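Local atomic coordinates of succinate--CoA ligase subunit alpha (Campylobacter jejuni, PDB entry 6MEL), a protein that forms the alpha subunit of a two-subunit ligase of the acyl-CoA synthetase family, pairing a Rossmann-like CoA-binding domain with a second alpha/beta domain. Residues 29-34 and 132-137; 128-133 and 170-175; 140-145 and 161-166; 194-199 and 226-231. All blocks are in the same frame, centred on the assembly; numbering follows the deposited sequence.

Contact 1 of 4, residues 29-34 and 132-137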
# COMPACT_ATOMS: atom_id res chain seq x y z
N MET A 29 -23.43 0.26 18.13
CA MET A 29 -24.32 0.07 19.28
C MET A 29 -25.73 -0.35 18.84
O MET A 29 -26.27 -1.32 19.37
CB MET A 29 -24.39 1.33 20.13
CG MET A 29 -23.12 1.54 20.95
SD MET A 29 -22.97 3.24 21.64
CE MET A 29 -22.92 2.82 23.37
N ALA A 30 -26.27 0.31 17.81
CA ALA A 30 -27.62 -0.02 17.31
C ALA A 30 -27.63 -1.44 16.76
O ALA A 30 -28.64 -2.11 16.85
CB ALA A 30 -28.08 0.96 16.24
N TYR A 31 -26.50 -1.91 16.21
CA TYR A 31 -26.46 -3.26 15.67
C TYR A 31 -26.37 -4.32 16.79
O TYR A 31 -26.55 -5.49 16.51
CB TYR A 31 -25.25 -3.37 14.73
CG TYR A 31 -25.26 -4.56 13.81
CD1 TYR A 31 -26.11 -4.57 12.72
CD2 TYR A 31 -24.48 -5.68 14.06
CE1 TYR A 31 -26.12 -5.65 11.84
CE2 TYR A 31 -24.49 -6.76 13.19
CZ TYR A 31 -25.31 -6.75 12.07
OH TYR A 31 -25.35 -7.81 11.19
N GLY A 32 -26.03 -3.92 18.02
CA GLY A 32 -26.00 -4.85 19.16
C GLY A 32 -24.66 -4.89 19.90
O GLY A 32 -24.52 -5.58 20.90
N THR A 33 -23.66 -4.14 19.41
CA THR A 33 -22.32 -4.20 20.00
C THR A 33 -22.35 -3.62 21.42
O THR A 33 -22.82 -2.51 21.62
CB THR A 33 -21.28 -3.42 19.19
OG1 THR A 33 -21.40 -3.80 17.81
CG2 THR A 33 -19.87 -3.66 19.69
N ASN A 34 -21.77 -4.33 22.37
CA ASN A 34 -21.67 -3.89 23.77
C ASN A 34 -20.52 -2.88 23.94
O ASN A 34 -19.50 -3.18 24.55
CB ASN A 34 -21.46 -5.10 24.70
CG ASN A 34 -21.62 -4.75 26.17
OD1 ASN A 34 -22.15 -3.70 26.49
ND2 ASN A 34 -21.13 -5.58 27.08
N GLU A 132 -25.23 -9.89 15.43
CA GLU A 132 -24.88 -9.91 16.85
C GLU A 132 -24.10 -8.66 17.23
O GLU A 132 -24.37 -8.05 18.26
CB GLU A 132 -24.05 -11.14 17.20
CG GLU A 132 -24.84 -12.38 17.59
CD GLU A 132 -23.97 -13.42 18.31
OE1 GLU A 132 -23.57 -13.18 19.52
OE2 GLU A 132 -23.64 -14.46 17.67
N CYS A 133 -23.03 -8.34 16.48
CA CYS A 133 -22.20 -7.20 16.81
C CYS A 133 -21.32 -6.84 15.62
O CYS A 133 -21.00 -7.69 14.76
CB CYS A 133 -21.30 -7.48 18.01
SG CYS A 133 -20.04 -8.73 17.68
N LYS A 134 -20.92 -5.59 15.60
CA LYS A 134 -19.98 -5.13 14.59
C LYS A 134 -19.03 -4.10 15.21
O LYS A 134 -19.44 -3.26 16.04
CB LYS A 134 -20.76 -4.63 13.36
CG LYS A 134 -21.10 -3.16 13.33
CD LYS A 134 -21.85 -2.79 12.08
CE LYS A 134 -22.15 -1.30 11.93
NZ LYS A 134 -20.97 -0.57 11.40
N LEU A 135 -17.75 -4.21 14.86
CA LEU A 135 -16.70 -3.31 15.37
C LEU A 135 -15.99 -2.74 14.15
O LEU A 135 -15.12 -3.41 13.56
CB LEU A 135 -15.70 -4.07 16.23
CG LEU A 135 -16.13 -4.52 17.63
CD1 LEU A 135 -17.09 -5.69 17.57
CD2 LEU A 135 -14.91 -4.94 18.41
N GLY A 136 -16.43 -1.56 13.73
CA GLY A 136 -15.92 -0.98 12.51
C GLY A 136 -17.01 -0.30 11.71
O GLY A 136 -18.00 0.18 12.28
N ILE A 137 -16.77 -0.24 10.40
CA ILE A 137 -17.45 0.67 9.49
C ILE A 137 -18.26 -0.12 8.45
O ILE A 137 -18.74 0.44 7.46
CB ILE A 137 -16.44 1.60 8.80
CG1 ILE A 137 -15.49 0.82 7.89
CG2 ILE A 137 -15.70 2.48 9.81
CD1 ILE A 137 -14.60 1.72 7.00
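T33 lies against C133 and K134, its CA 4.4 Å from that of C133. From CB outward, each atom of T33 has a partner on the strand. CB sits 3.7 Å from K134 O. OG1, anti to its own carbonyl carbon (chi1 -49°), reaches K134 O at 2.7 Å and also lies within hydrogen-bonding reach of C28 O, so one proton has two candidate acceptors and the bond to K134 is not settled. The other branch, CG2, anti to the backbone N, also lies near K134 O and meets L135 CD1 at 4.0 Å, the two side chains crossing obliquely.

Y31 meets the same strand with its ring. CD2 comes 3.7 Å from C133 C, which lies near the ring plane at the edge, while K134 CD covers one face. Y31 OH bonds E131 N and probably G140 O. Farther out, K134 NZ bonds M138 O and, weakly, G136 O.

Between these side chains the helix ends at G32, whose positive phi (125°) and bond from G32 N to M29 O at 2.9 Å belong to a Schellman motif; G32 C lies 3.6 Å from E132 O. The arrangement is a Schellman-terminated helix of the Rossmann-like domain, leading from strand 10-14 to strand 34-39, set against the edge strand 133-136 of the second sheet.

Contact 2 of 4, residues 128-133 and 170-175; sequences ITSEEC and YGISTA
T129 and T174 both hold OG1 anti to their own carbonyl carbon (chi1 -70° and -64°), which turns the two hydroxyls to each other across neighbouring strands of the second domain's mixed sheet. They are an antiparallel non-hydrogen-bonded pair, CA to CA 4.3 Å, and the side chains bond OG1 to OG1 at 2.8 Å with either able to donate. Each hydroxyl has a further partner in the N-terminal segment: V5 O for T129, I3 N for T174. The two hydroxyls are thus linked to each other and to the N-terminal segment.

One residue along, I128 and A175 make the hydrogen-bonded pair, with A175 N bonding I128 O at 2.8 Å and I128 N returning a bond to A175 O. Their side chains lie on the other face, where I128 CG2 meets A175 CB at 3.9 Å. The same I128 O also receives a CA-H contact from T174.

Past T129 the chain leaves the strand and doubles back. T129 O takes bonds from both E132 N and C133 N, the signature of a classic beta bulge at the start of strand 133-136. On the other side of the contact the backbone bends sharply at S173, and S130 bridges it: S130 N bonds S173 O, while S130 OG reaches I172 O at 2.7 Å from above the carbonyl plane, 52° out of it. I172 CB lies 3.5 Å from the same hydroxyl oxygen. Beside the bend, a water donates to S173 O at 2.7 Å and, over a longer 3.3 Å, to S130 O.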
# COMPACT_ATOMS: atom_id res chain seq x y z
N ILE A 128 -17.21 -8.27 12.00
CA ILE A 128 -18.64 -8.31 12.22
C ILE A 128 -19.04 -9.76 12.43
O ILE A 128 -18.65 -10.64 11.65
CB ILE A 128 -19.46 -7.64 11.09
CG1 ILE A 128 -20.96 -7.75 11.35
CG2 ILE A 128 -19.13 -8.21 9.70
CD1 ILE A 128 -21.81 -6.78 10.58
N THR A 129 -19.86 -9.98 13.46
CA THR A 129 -20.57 -11.23 13.67
C THR A 129 -22.05 -10.96 13.38
O THR A 129 -22.71 -10.24 14.12
CB THR A 129 -20.31 -11.83 15.05
OG1 THR A 129 -18.96 -12.27 15.07
CG2 THR A 129 -21.23 -13.01 15.38
N SER A 130 -22.53 -11.52 12.26
CA SER A 130 -23.82 -11.23 11.64
C SER A 130 -24.94 -11.23 12.69
O SER A 130 -25.03 -12.14 13.48
CB SER A 130 -24.11 -12.21 10.55
OG SER A 130 -23.08 -12.24 9.60
N GLU A 131 -25.69 -10.13 12.74
CA GLU A 131 -26.87 -9.96 13.58
C GLU A 131 -26.50 -10.08 15.06
O GLU A 131 -27.37 -10.29 15.85
CB GLU A 131 -27.96 -10.98 13.22
CG GLU A 131 -28.50 -10.84 11.79
CD GLU A 131 -29.40 -12.01 11.37
OE1 GLU A 131 -29.94 -12.67 12.27
OE2 GLU A 131 -29.46 -12.34 10.18
N GLU A 132 -25.23 -9.89 15.43
CA GLU A 132 -24.88 -9.91 16.85
C GLU A 132 -24.10 -8.66 17.23
O GLU A 132 -24.37 -8.05 18.26
CB GLU A 132 -24.05 -11.14 17.20
CG GLU A 132 -24.84 -12.38 17.59
CD GLU A 132 -23.97 -13.42 18.31
OE1 GLU A 132 -23.57 -13.18 19.52
OE2 GLU A 132 -23.64 -14.46 17.67
N CYS A 133 -23.03 -8.34 16.48
CA CYS A 133 -22.20 -7.20 16.81
C CYS A 133 -21.32 -6.84 15.62
O CYS A 133 -21.00 -7.69 14.76
CB CYS A 133 -21.30 -7.48 18.01
SG CYS A 133 -20.04 -8.73 17.68
N TYR A 170 -27.24 -18.34 1.35
CA TYR A 170 -26.48 -18.66 2.55
C TYR A 170 -26.31 -17.39 3.41
O TYR A 170 -27.09 -16.47 3.32
CB TYR A 170 -25.18 -19.32 2.11
CG TYR A 170 -25.43 -20.71 1.59
CD1 TYR A 170 -25.61 -21.76 2.48
CD2 TYR A 170 -25.55 -20.95 0.23
CE1 TYR A 170 -25.86 -23.04 2.03
CE2 TYR A 170 -25.81 -22.23 -0.24
CZ TYR A 170 -25.97 -23.27 0.67
OH TYR A 170 -26.19 -24.55 0.26
N GLY A 171 -25.30 -17.37 4.28
CA GLY A 171 -25.00 -16.19 5.09
C GLY A 171 -23.64 -16.31 5.73
O GLY A 171 -22.94 -17.31 5.55
N ILE A 172 -23.30 -15.30 6.52
CA ILE A 172 -22.00 -15.09 7.06
C ILE A 172 -22.03 -15.39 8.55
O ILE A 172 -22.92 -14.92 9.26
CB ILE A 172 -21.51 -13.66 6.81
CG1 ILE A 172 -21.50 -13.29 5.32
CG2 ILE A 172 -20.16 -13.47 7.48
CD1 ILE A 172 -20.76 -14.27 4.42
N SER A 173 -21.02 -16.11 9.02
CA SER A 173 -20.89 -16.33 10.46
C SER A 173 -20.23 -15.10 11.07
O SER A 173 -20.88 -14.27 11.72
CB SER A 173 -20.16 -17.63 10.76
OG SER A 173 -18.95 -17.75 10.01
N THR A 174 -18.93 -14.95 10.80
CA THR A 174 -18.17 -13.77 11.13
C THR A 174 -17.37 -13.38 9.89
O THR A 174 -16.82 -14.28 9.18
CB THR A 174 -17.24 -14.03 12.32
OG1 THR A 174 -17.98 -14.33 13.51
CG2 THR A 174 -16.38 -12.84 12.68
N ALA A 175 -17.28 -12.07 9.63
CA ALA A 175 -16.39 -11.55 8.58
C ALA A 175 -15.32 -10.68 9.24
O ALA A 175 -15.66 -9.82 10.07
CB ALA A 175 -17.16 -10.76 7.57
O HOH W 1 -23.24 -14.84 12.89

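Contact 3 of 4, residues 140-145 and 161-166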
# COMPACT_ATOMS: atom_id res chain seq x y z
N GLY A 140 -24.04 -3.14 8.45
CA GLY A 140 -24.52 -4.29 9.22
C GLY A 140 -25.54 -5.14 8.48
O GLY A 140 -25.52 -6.38 8.56
N PHE A 141 -26.43 -4.50 7.73
CA PHE A 141 -27.61 -5.19 7.21
C PHE A 141 -27.21 -6.13 6.05
O PHE A 141 -27.92 -7.05 5.75
CB PHE A 141 -28.67 -4.16 6.83
CG PHE A 141 -28.37 -3.54 5.48
CD1 PHE A 141 -27.54 -2.41 5.38
CD2 PHE A 141 -28.83 -4.12 4.30
CE1 PHE A 141 -27.28 -1.84 4.15
CE2 PHE A 141 -28.54 -3.56 3.06
CZ PHE A 141 -27.75 -2.42 3.00
N ILE A 142 -26.06 -5.93 5.41
CA ILE A 142 -25.60 -6.83 4.36
C ILE A 142 -25.32 -8.22 4.93
O ILE A 142 -25.43 -9.25 4.23
CB ILE A 142 -24.34 -6.22 3.71
CG1 ILE A 142 -24.66 -4.89 3.02
CG2 ILE A 142 -23.68 -7.21 2.78
CD1 ILE A 142 -25.66 -5.03 1.89
N PHE A 143 -24.89 -8.26 6.20
CA PHE A 143 -24.43 -9.48 6.86
C PHE A 143 -25.61 -10.19 7.52
O PHE A 143 -25.96 -9.89 8.66
CB PHE A 143 -23.30 -9.16 7.84
CG PHE A 143 -22.06 -8.70 7.13
CD1 PHE A 143 -21.09 -9.60 6.73
CD2 PHE A 143 -21.93 -7.37 6.73
CE1 PHE A 143 -19.99 -9.18 6.00
CE2 PHE A 143 -20.79 -6.94 6.05
CZ PHE A 143 -19.85 -7.86 5.65
N LYS A 144 -26.22 -11.13 6.79
CA LYS A 144 -27.24 -12.02 7.32
C LYS A 144 -26.57 -13.28 7.85
O LYS A 144 -25.65 -13.78 7.26
CB LYS A 144 -28.28 -12.41 6.27
CG LYS A 144 -29.09 -11.25 5.71
CD LYS A 144 -29.74 -10.39 6.79
CE LYS A 144 -30.65 -9.30 6.25
NZ LYS A 144 -30.55 -8.10 7.11
N LYS A 145 -27.08 -13.78 8.96
CA LYS A 145 -26.43 -14.88 9.67
C LYS A 145 -26.41 -16.13 8.80
O LYS A 145 -27.40 -16.43 8.12
CB LYS A 145 -27.14 -15.17 10.99
CG LYS A 145 -26.44 -16.17 11.89
CD LYS A 145 -27.24 -16.47 13.15
CE LYS A 145 -26.42 -17.12 14.24
NZ LYS A 145 -25.55 -16.11 14.89
N ALA A 161 -18.77 -9.61 -1.70
CA ALA A 161 -18.70 -11.08 -1.52
C ALA A 161 -19.81 -11.55 -0.57
O ALA A 161 -20.55 -12.50 -0.88
CB ALA A 161 -17.34 -11.50 -1.03
N ALA A 162 -19.96 -10.83 0.55
CA ALA A 162 -20.96 -11.19 1.54
C ALA A 162 -22.34 -11.18 0.89
O ALA A 162 -23.15 -12.09 1.08
CB ALA A 162 -20.89 -10.27 2.74
N ASN A 163 -22.59 -10.15 0.08
CA ASN A 163 -23.89 -9.99 -0.54
C ASN A 163 -24.14 -11.14 -1.52
O ASN A 163 -25.30 -11.64 -1.60
CB ASN A 163 -24.02 -8.61 -1.19
CG ASN A 163 -25.45 -8.20 -1.40
OD1 ASN A 163 -26.27 -8.40 -0.51
ND2 ASN A 163 -25.75 -7.68 -2.58
N GLN A 164 -23.11 -11.53 -2.29
CA GLN A 164 -23.27 -12.66 -3.22
C GLN A 164 -23.64 -13.94 -2.43
O GLN A 164 -24.41 -14.82 -2.88
CB GLN A 164 -22.02 -12.89 -4.05
CG GLN A 164 -21.73 -11.82 -5.10
CD GLN A 164 -20.41 -12.13 -5.75
OE1 GLN A 164 -19.98 -13.27 -5.73
NE2 GLN A 164 -19.74 -11.12 -6.32
N VAL A 165 -23.04 -14.10 -1.26
CA VAL A 165 -23.28 -15.31 -0.51
C VAL A 165 -24.72 -15.29 0.02
O VAL A 165 -25.39 -16.34 0.02
CB VAL A 165 -22.25 -15.46 0.61
CG1 VAL A 165 -22.67 -16.52 1.62
CG2 VAL A 165 -20.86 -15.74 0.05
N VAL A 166 -25.19 -14.14 0.50
CA VAL A 166 -26.54 -14.02 1.04
C VAL A 166 -27.56 -14.22 -0.10
O VAL A 166 -28.45 -15.05 0.04
CB VAL A 166 -26.76 -12.69 1.77
CG1 VAL A 166 -28.21 -12.44 2.17
CG2 VAL A 166 -25.86 -12.58 2.99
O HOH W 2 -26.78 -9.23 1.81
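I142, F143 and K144 carry this contact, meeting A162, N163 and V166 along one side of helix 156-167. The approach starts with a 3-10 turn at G140, closed by the bond from F143 N to G140 O. One face of the F141 ring rests against I142 CG1, off-centre toward the rim, and F141 also packs against a polar side chain of the partner subunit.

I142 then meets the helix with two branches. CG2 lies 4.1 Å from A162 CB, and CD1 comes to 4.2 Å from N163 OD1, the two side chains crossing at about a right angle. Its carbonyl does more: I142 O touches V166 CG2 at 3.6 Å and accepts from a water at 2.8 Å. The same water lies only 2.5 Å from N163 OD1, too close for that second leg to be more than doubtful.

F143 starts away from the helix, but its ring returns to it, CE1 lying 3.6 Å from A162 CB in an oblique approach; the ring also packs on I172 and A175 of strand 172-177. K144 follows, its CG against V166 CG1 at 3.8 Å. The chain bends at chi2 (-52°), which sets CD, and again at chi4, and NZ bonds F141 O at 3.1 Å, in the carbonyl plane on a lone pair.

I142 and N163 also meet the partner subunit, so the loop lies at the subunit boundary. It covers helix 156-167 of the beta-alpha-beta crossover that joins the parallel neighbours 148-152 and 172-177.

Contact 4 of 4, residues 194-199 and 226-231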
# COMPACT_ATOMS: atom_id res chain seq x y z
N GLU A 194 -9.28 -20.44 13.64
CA GLU A 194 -10.48 -20.12 14.43
C GLU A 194 -11.74 -20.69 13.76
O GLU A 194 -12.59 -21.24 14.44
CB GLU A 194 -10.65 -18.61 14.61
CG GLU A 194 -9.63 -18.04 15.58
CD GLU A 194 -9.95 -18.28 17.05
OE1 GLU A 194 -11.12 -18.61 17.41
OE2 GLU A 194 -9.05 -18.07 17.83
N PHE A 195 -11.86 -20.50 12.44
CA PHE A 195 -13.07 -20.93 11.70
C PHE A 195 -13.18 -22.47 11.67
O PHE A 195 -14.26 -23.02 11.70
CB PHE A 195 -13.09 -20.36 10.28
CG PHE A 195 -13.55 -18.92 10.16
CD1 PHE A 195 -14.77 -18.52 10.69
CD2 PHE A 195 -12.77 -17.97 9.55
CE1 PHE A 195 -15.20 -17.20 10.59
CE2 PHE A 195 -13.21 -16.65 9.44
CZ PHE A 195 -14.40 -16.27 9.97
N GLN A 196 -12.05 -23.15 11.61
CA GLN A 196 -12.01 -24.60 11.60
C GLN A 196 -12.57 -25.13 12.93
O GLN A 196 -13.27 -26.11 12.93
CB GLN A 196 -10.57 -25.07 11.37
CG GLN A 196 -10.37 -26.58 11.41
CD GLN A 196 -11.07 -27.27 10.27
OE1 GLN A 196 -10.98 -26.85 9.12
NE2 GLN A 196 -11.81 -28.32 10.57
N LYS A 197 -12.29 -24.44 14.03
CA LYS A 197 -12.80 -24.81 15.37
C LYS A 197 -14.24 -24.32 15.62
O LYS A 197 -14.78 -24.67 16.61
CB LYS A 197 -11.95 -24.16 16.47
CG LYS A 197 -10.50 -24.63 16.56
CD LYS A 197 -9.83 -24.16 17.83
CE LYS A 197 -9.01 -22.91 17.64
NZ LYS A 197 -7.63 -23.27 17.23
N ASP A 198 -14.79 -23.42 14.80
CA ASP A 198 -16.11 -22.86 15.00
C ASP A 198 -17.12 -23.78 14.31
O ASP A 198 -17.17 -23.88 13.05
CB ASP A 198 -16.19 -21.42 14.45
CG ASP A 198 -17.62 -20.90 14.36
OD1 ASP A 198 -18.42 -21.42 15.12
OD2 ASP A 198 -17.91 -19.99 13.53
N ASP A 199 -17.95 -24.46 15.11
CA ASP A 199 -18.95 -25.40 14.59
C ASP A 199 -19.99 -24.71 13.72
O ASP A 199 -20.52 -25.34 12.88
CB ASP A 199 -19.66 -26.17 15.71
CG ASP A 199 -18.80 -27.21 16.39
OD1 ASP A 199 -17.69 -27.48 15.88
OD2 ASP A 199 -19.23 -27.73 17.44
N ILE A 226 -6.60 -27.38 7.45
CA ILE A 226 -7.96 -26.88 7.36
C ILE A 226 -8.76 -27.84 6.48
O ILE A 226 -8.55 -27.88 5.27
CB ILE A 226 -7.97 -25.44 6.79
CG1 ILE A 226 -7.04 -24.51 7.56
CG2 ILE A 226 -9.38 -24.88 6.73
CD1 ILE A 226 -7.51 -24.18 8.96
N SER A 227 -9.73 -28.54 7.06
CA SER A 227 -10.50 -29.50 6.26
C SER A 227 -11.82 -28.89 5.77
O SER A 227 -12.45 -29.41 4.85
CB SER A 227 -10.73 -30.77 7.08
OG SER A 227 -11.51 -30.46 8.21
N LYS A 228 -12.28 -27.79 6.37
CA LYS A 228 -13.42 -27.07 5.82
C LYS A 228 -13.05 -26.49 4.46
O LYS A 228 -11.90 -26.09 4.24
CB LYS A 228 -13.92 -25.98 6.77
CG LYS A 228 -14.41 -26.58 8.08
CD LYS A 228 -15.05 -25.63 9.06
CE LYS A 228 -15.44 -26.36 10.34
NZ LYS A 228 -15.80 -25.39 11.41
N PRO A 229 -13.99 -26.48 3.49
CA PRO A 229 -13.74 -25.92 2.18
C PRO A 229 -13.43 -24.42 2.23
O PRO A 229 -14.07 -23.68 2.99
CB PRO A 229 -15.04 -26.11 1.37
CG PRO A 229 -15.92 -26.98 2.24
CD PRO A 229 -15.34 -27.04 3.63
N VAL A 230 -12.51 -24.00 1.36
CA VAL A 230 -12.07 -22.65 1.24
C VAL A 230 -12.23 -22.19 -0.21
O VAL A 230 -11.77 -22.88 -1.15
CB VAL A 230 -10.61 -22.52 1.67
CG1 VAL A 230 -10.12 -21.09 1.45
CG2 VAL A 230 -10.43 -22.94 3.12
N VAL A 231 -12.87 -21.02 -0.37
CA VAL A 231 -13.00 -20.32 -1.62
C VAL A 231 -12.07 -19.12 -1.54
O VAL A 231 -12.11 -18.41 -0.54
CB VAL A 231 -14.44 -19.87 -1.85
CG1 VAL A 231 -14.58 -18.92 -3.04
CG2 VAL A 231 -15.39 -21.05 -2.01
O HOH W 3 -15.87 -27.05 13.72
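Q196 and K228 interlock at the end of helix 188-197, and here the contact is tight. Q196 CG is anti to the backbone N (chi1 176°), and a bend at chi2 carries the amide toward the 226-228 turn. Its OE1 takes two backbone donors. S227 N lies 2.9 Å off, above the carbonyl plane, while K228 N, at 3.2 Å, sits on a lone pair in that plane along a nearly straight bond (175°). I226 CG2 lies 3.5 Å from the same oxygen.

K228 runs back the other way, extended beyond CG, with CG 3.6 Å from Q196 OE1. Its NZ bonds F195 O at 2.8 Å in the carbonyl plane, and Q196 O at 3.0 Å from above it. D198 O lies close by, and T201 O is a further acceptor.

The outer side is looser. Q196 NE2 makes a weak bond to the exposed S227 OG, and the carboxylate of exposed D199 stays 5.3 Å (OD1) from K228 NZ. A water links them, accepting from NZ and donating to D199 OD1.

The lysine nitrogen thus bonds two carbonyls of the last helical turn, F195 and Q196, and T201 O beyond it. Its positive charge would be expected to offset the partial negative charge of the helix end, with D199 adding a water-mediated share; the chemistry is that of an ammonium group gathered by backbone oxygens rather than by a direct salt bridge.

Contact 2 is the most buried of the four, all its touching residues being inside, and is a strand pairing. Contacts 1 and 3 are only partly buried and rest mainly on side chains against a helix end or a helix face; contact 4 lies nearest the surface and works by a lysine and an amide. Contacts 1 and 2 share E132 and C133, the bulge from which strand 133-136 begins. Contacts 2 and 3 meet where I172 N probably bonds K144 O, and contact 4 reaches contact 2 through the F195 ring, whose CZ lies on T174 O. Contacts 1, 2 and 4 all reach the second sheet, contact 1 from the Rossmann-like domain.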